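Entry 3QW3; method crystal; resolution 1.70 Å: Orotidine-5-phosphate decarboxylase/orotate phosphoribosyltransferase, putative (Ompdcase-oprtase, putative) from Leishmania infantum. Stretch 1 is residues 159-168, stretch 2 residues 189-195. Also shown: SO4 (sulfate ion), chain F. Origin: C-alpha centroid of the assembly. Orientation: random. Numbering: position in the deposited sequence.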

ATOM      1  N   ALA A 159     -11.469  11.025   7.916  1.00 17.55           N
ATOM      2  CA  ALA A 159     -10.994  12.314   8.430  1.00 18.14           C
ATOM      3  C   ALA A 159     -11.236  12.468   9.934  1.00 18.80           C
ATOM      4  O   ALA A 159     -10.355  12.937  10.659  1.00 18.67           O
ATOM      5  CB  ALA A 159     -11.629  13.471   7.650  1.00 18.01           C
ATOM      6  N   GLU A 160     -12.417  12.057  10.395  1.00 19.39           N
ATOM      7  CA  GLU A 160     -12.769  12.114  11.823  1.00 20.89           C
ATOM      8  C   GLU A 160     -11.862  11.236  12.676  1.00 20.93           C
ATOM      9  O   GLU A 160     -11.365  11.662  13.726  1.00 21.02           O
ATOM     10  CB  GLU A 160     -14.225  11.687  12.040  1.00 21.40           C
ATOM     11  CG  GLU A 160     -15.266  12.656  11.529  1.00 24.52           C
ATOM     12  CD  GLU A 160     -16.677  12.203  11.872  1.00 28.65           C
ATOM     13  OE1 GLU A 160     -16.956  10.987  11.793  1.00 30.94           O
ATOM     14  OE2 GLU A 160     -17.509  13.060  12.230  1.00 31.63           O
ATOM     15  N   ARG A 161     -11.650  10.000  12.223  1.00 21.05           N
ATOM     16  CA  ARG A 161     -10.742   9.079  12.895  1.00 21.32           C
ATOM     17  C   ARG A 161      -9.344   9.668  13.002  1.00 20.71           C
ATOM     18  O   ARG A 161      -8.707   9.589  14.050  1.00 20.30           O
ATOM     19  CB  ARG A 161     -10.679   7.756  12.136  1.00 22.12           C
ATOM     20  CG  ARG A 161     -11.584   6.692  12.692  1.00 24.70           C
ATOM     21  CD  ARG A 161     -11.909   5.660  11.634  1.00 28.30           C
ATOM     22  NE  ARG A 161     -12.885   4.689  12.122  1.00 30.68           N
ATOM     23  CZ  ARG A 161     -14.203   4.876  12.137  1.00 31.14           C
ATOM     24  NH1 ARG A 161     -14.738   6.009  11.696  1.00 32.87           N
ATOM     25  NH2 ARG A 161     -14.988   3.919  12.604  1.00 32.65           N
ATOM     26  N   ALA A 162      -8.878  10.257  11.903  1.00 20.15           N
ATOM     27  CA  ALA A 162      -7.535  10.800  11.828  1.00 19.88           C
ATOM     28  C   ALA A 162      -7.340  11.973  12.785  1.00 19.80           C
ATOM     29  O   ALA A 162      -6.341  12.022  13.494  1.00 19.61           O
ATOM     30  CB  ALA A 162      -7.207  11.205  10.395  1.00 19.47           C
ATOM     31  N   GLU A 163      -8.295  12.904  12.802  1.00 20.17           N
ATOM     32  CA  GLU A 163      -8.251  14.057  13.713  1.00 20.58           C
ATOM     33  C   GLU A 163      -8.452  13.615  15.163  1.00 21.03           C
ATOM     34  O   GLU A 163      -7.876  14.201  16.084  1.00 21.01           O
ATOM     35  CB  GLU A 163      -9.315  15.092  13.313  1.00 20.68           C
ATOM     36  CG  GLU A 163      -9.401  16.348  14.202  1.00 21.63           C
ATOM     37  CD  GLU A 163      -8.330  17.398  13.915  1.00 23.17           C
ATOM     38  OE1 GLU A 163      -7.990  17.640  12.739  1.00 22.77           O
ATOM     39  OE2 GLU A 163      -7.834  18.010  14.883  1.00 25.47           O
ATOM     40  N   GLY A 164      -9.258  12.569  15.348  1.00 21.28           N
ATOM     41  CA  GLY A 164      -9.608  12.057  16.671  1.00 21.73           C
ATOM     42  C   GLY A 164      -8.674  10.969  17.180  1.00 21.95           C
ATOM     43  O   GLY A 164      -7.524  11.246  17.497  1.00 22.03           O
ATOM     44  N   PRO A 165      -9.165   9.717  17.255  1.00 22.47           N
ATOM     45  CA  PRO A 165      -8.429   8.615  17.894  1.00 22.74           C
ATOM     46  C   PRO A 165      -7.024   8.343  17.352  1.00 22.96           C
ATOM     47  O   PRO A 165      -6.137   7.993  18.125  1.00 23.58           O
ATOM     48  CB  PRO A 165      -9.341   7.394  17.681  1.00 22.87           C
ATOM     49  CG  PRO A 165     -10.429   7.837  16.774  1.00 22.70           C
ATOM     50  CD  PRO A 165     -10.520   9.314  16.845  1.00 22.61           C
ATOM     51  N   TRP A 166      -6.813   8.507  16.048  1.00 22.95           N
ATOM     52  CA  TRP A 166      -5.517   8.174  15.447  1.00 22.99           C
ATOM     53  C   TRP A 166      -4.366   9.114  15.830  1.00 22.83           C
ATOM     54  O   TRP A 166      -3.206   8.697  15.856  1.00 23.01           O
ATOM     55  CB  TRP A 166      -5.627   8.067  13.918  1.00 23.00           C
ATOM     56  CG  TRP A 166      -6.478   6.913  13.424  1.00 23.68           C
ATOM     57  CD1 TRP A 166      -6.957   5.867  14.160  1.00 24.53           C
ATOM     58  CD2 TRP A 166      -6.908   6.681  12.074  1.00 23.71           C
ATOM     59  NE1 TRP A 166      -7.680   5.011  13.358  1.00 25.15           N
ATOM     60  CE2 TRP A 166      -7.662   5.487  12.074  1.00 24.50           C
ATOM     61  CE3 TRP A 166      -6.738   7.373  10.866  1.00 24.87           C
ATOM     62  CZ2 TRP A 166      -8.249   4.968  10.911  1.00 25.19           C
ATOM     63  CZ3 TRP A 166      -7.320   6.857   9.712  1.00 24.76           C
ATOM     64  CH2 TRP A 166      -8.065   5.665   9.744  1.00 24.98           C
ATOM     65  N   ASN A 167      -4.684  10.367  16.147  1.00 22.79           N
ATOM     66  CA  ASN A 167      -3.662  11.410  16.263  1.00 22.95           C
ATOM     67  C   ASN A 167      -3.045  11.568  17.658  1.00 23.37           C
ATOM     68  O   ASN A 167      -2.733  12.683  18.091  1.00 22.84           O
ATOM     69  CB  ASN A 167      -4.206  12.750  15.748  1.00 22.70           C
ATOM     70  CG  ASN A 167      -3.107  13.724  15.379  1.00 22.88           C
ATOM     71  OD1 ASN A 167      -2.028  13.322  14.940  1.00 23.64           O
ATOM     72  ND2 ASN A 167      -3.376  15.019  15.554  1.00 22.97           N
ATOM     73  N   VAL A 168      -2.850  10.442  18.341  1.00 24.12           N
ATOM     74  CA  VAL A 168      -2.266  10.434  19.684  1.00 25.03           C
ATOM     75  C   VAL A 168      -0.879  11.087  19.712  1.00 25.20           C
ATOM     76  O   VAL A 168      -0.531  11.788  20.667  1.00 25.49           O
ATOM     77  CB  VAL A 168      -2.228   8.998  20.271  1.00 25.16           C
ATOM     78  CG1 VAL A 168      -1.559   8.970  21.644  1.00 26.36           C
ATOM     79  CG2 VAL A 168      -3.635   8.433  20.368  1.00 25.43           C
ATOM     80  N   ALA A 189     -13.596  20.494   7.713  1.00 21.92           N
ATOM     81  CA  ALA A 189     -14.622  20.594   8.752  1.00 22.67           C
ATOM     82  C   ALA A 189     -14.529  19.447   9.762  1.00 23.01           C
ATOM     83  O   ALA A 189     -14.750  19.652  10.957  1.00 23.15           O
ATOM     84  CB  ALA A 189     -16.006  20.649   8.137  1.00 22.81           C
ATOM     85  N   ARG A 190     -14.199  18.249   9.275  1.00 23.06           N
ATOM     86  CA  ARG A 190     -14.048  17.063  10.134  1.00 23.30           C
ATOM     87  C   ARG A 190     -12.694  17.025  10.829  1.00 22.98           C
ATOM     88  O   ARG A 190     -12.562  16.463  11.920  1.00 23.16           O
ATOM     89  CB  ARG A 190     -14.237  15.771   9.328  1.00 23.45           C
ATOM     90  CG  ARG A 190     -15.592  15.629   8.655  1.00 25.85           C
ATOM     91  CD  ARG A 190     -16.729  15.539   9.671  1.00 29.10           C
ATOM     92  NE  ARG A 190     -18.033  15.482   9.012  1.00 32.13           N
ATOM     93  CZ  ARG A 190     -19.169  15.114   9.605  1.00 33.32           C
ATOM     94  NH1 ARG A 190     -19.178  14.753  10.882  1.00 34.73           N
ATOM     95  NH2 ARG A 190     -20.302  15.099   8.912  1.00 33.47           N
ATOM     96  N   ALA A 191     -11.692  17.622  10.186  1.00 22.38           N
ATOM     97  CA  ALA A 191     -10.325  17.613  10.683  1.00 21.95           C
ATOM     98  C   ALA A 191      -9.741  19.023  10.631  1.00 21.95           C
ATOM     99  O   ALA A 191      -9.020  19.362   9.697  1.00 21.54           O
ATOM    100  CB  ALA A 191      -9.461  16.636   9.871  1.00 21.84           C
ATOM    101  N   PRO A 192     -10.049  19.847  11.647  1.00 22.02           N
ATOM    102  CA  PRO A 192      -9.644  21.258  11.640  1.00 22.06           C
ATOM    103  C   PRO A 192      -8.144  21.537  11.799  1.00 21.85           C
ATOM    104  O   PRO A 192      -7.686  22.622  11.422  1.00 22.24           O
ATOM    105  CB  PRO A 192     -10.428  21.850  12.827  1.00 22.24           C
ATOM    106  CG  PRO A 192     -11.541  20.885  13.080  1.00 22.50           C
ATOM    107  CD  PRO A 192     -10.928  19.547  12.793  1.00 22.31           C
ATOM    108  N   THR A 193      -7.379  20.597  12.351  1.00 21.11           N
ATOM    109  CA  THR A 193      -5.967  20.871  12.656  1.00 20.56           C
ATOM    110  C   THR A 193      -4.941  20.116  11.803  1.00 19.83           C
ATOM    111  O   THR A 193      -3.768  20.495  11.767  1.00 19.93           O
ATOM    112  CB  THR A 193      -5.620  20.646  14.155  1.00 20.95           C
ATOM    113  OG1 THR A 193      -5.640  19.244  14.457  1.00 21.84           O
ATOM    114  CG2 THR A 193      -6.583  21.388  15.067  1.00 21.12           C
ATOM    115  N   LEU A 194      -5.362  19.047  11.130  1.00 18.87           N
ATOM    116  CA  LEU A 194      -4.395  18.196  10.438  1.00 18.04           C
ATOM    117  C   LEU A 194      -3.824  18.842   9.185  1.00 17.55           C
ATOM    118  O   LEU A 194      -4.516  19.574   8.497  1.00 17.78           O
ATOM    119  CB  LEU A 194      -5.014  16.845  10.070  1.00 17.73           C
ATOM    120  CG  LEU A 194      -5.616  16.026  11.212  1.00 17.72           C
ATOM    121  CD1 LEU A 194      -5.967  14.649  10.693  1.00 16.69           C
ATOM    122  CD2 LEU A 194      -4.674  15.928  12.411  1.00 18.83           C
ATOM    123  N   TRP A 195      -2.560  18.549   8.897  1.00 17.34           N
ATOM    124  CA  TRP A 195      -1.975  18.920   7.613  1.00 17.23           C
ATOM    125  C   TRP A 195      -2.564  18.043   6.524  1.00 17.12           C
ATOM    126  O   TRP A 195      -2.757  16.836   6.730  1.00 17.13           O
ATOM    127  CB  TRP A 195      -0.461  18.741   7.637  1.00 17.34           C
ATOM    128  CG  TRP A 195       0.254  19.922   8.191  1.00 18.28           C
ATOM    129  CD1 TRP A 195       0.490  20.204   9.508  1.00 19.41           C
ATOM    130  CD2 TRP A 195       0.825  20.994   7.437  1.00 17.57           C
ATOM    131  NE1 TRP A 195       1.189  21.388   9.619  1.00 19.16           N
ATOM    132  CE2 TRP A 195       1.404  21.893   8.361  1.00 18.63           C
ATOM    133  CE3 TRP A 195       0.910  21.281   6.066  1.00 18.02           C
ATOM    134  CZ2 TRP A 195       2.053  23.065   7.958  1.00 17.95           C
ATOM    135  CZ3 TRP A 195       1.557  22.452   5.665  1.00 18.15           C
ATOM    136  CH2 TRP A 195       2.118  23.326   6.614  1.00 17.39           C
TER
HETATM  137  S   SO4 F 259     -18.276   5.686  13.451  1.00 59.56           S
HETATM  138  O1  SO4 F 259     -19.009   4.593  14.083  1.00 59.89           O
HETATM  139  O2  SO4 F 259     -17.759   6.590  14.477  1.00 59.94           O
HETATM  140  O3  SO4 F 259     -17.162   5.138  12.695  1.00 60.03           O
HETATM  141  O4  SO4 F 259     -19.161   6.409  12.540  1.00 59.63           O

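A single carboxylate, that of E163, gathers the turn at T193 and L194 with both of its oxygens. OE1 accepts a hydrogen bond from the T193 backbone N at 3.0 Å, with a nearly straight N-H...O angle of 161°, and a weak, longer one from the L194 backbone N (L194 N to E163 OE1, 3.4 Å, 134°). OE2 takes the hydroxyl of the same threonine, T193 OG1 to E163 OE2, at 2.6 Å; the p rotamer of T193 (chi1 71°) suits this reach, so backbone and side chain of one residue bind the two oxygens of one acid. P192 N also lies 3.2 Å from E163 OE1, but a proline nitrogen has no hydrogen to share, and this approach is packing alone.

The backbone places the acid beside the amides of T193 and L194. Stretch 1 begins as the last residues of a helix, which runs through E163, with E163 N bonded to A159 O (3.0 Å) and G164 N to E160 O (2.8 Å), before G164 leaves helical geometry. Stretch 2 likewise closes a helix at R190, and A191, at phi/psi -132/82, turns the chain away from helical form. The two stretches come close where these ends meet: the CA atoms of E163 and A191 are 5.1 Å apart, those of E160 and R190 5.4 Å. From E163, whose CA-to-CB bond points toward stretch 2, a t chi1 and p chi2 bring the carboxylate to the segment after A191.

One helical turn earlier than G164, E160 makes the charged pairing. Its CA-to-CB bond points sideways, yet an extended chi2 (t) carries the end closer, and E160 OE2 forms a salt bridge with R190 NH1 at 2.7 Å. The hydrogen bond within it is weak, at 123°, so charge attraction probably matters more than alignment.

Apolar groups pack beside these polar contacts. A159 CB lies 3.9 Å from R190 CB and 4.4 Å from A191 CB, the short alanine side chains accompanying a close backbone approach. L194, buried and with its CA-to-CB bond toward stretch 1, sets its CD1 3.7 Å from A162 CB, while its CD2 meets N167 ND2 at 3.5 Å in a van der Waals contact. Together the two stretches bury 437 Å², with E163 covered most.

R161 takes no part in this contact. Its guanidinium instead holds a sulfate, probably from the crystallisation liquor, near its plane: NH1 and NH2 of R161 both donate to SO4 O3, at 2.8 Å and a very short 2.5 Å.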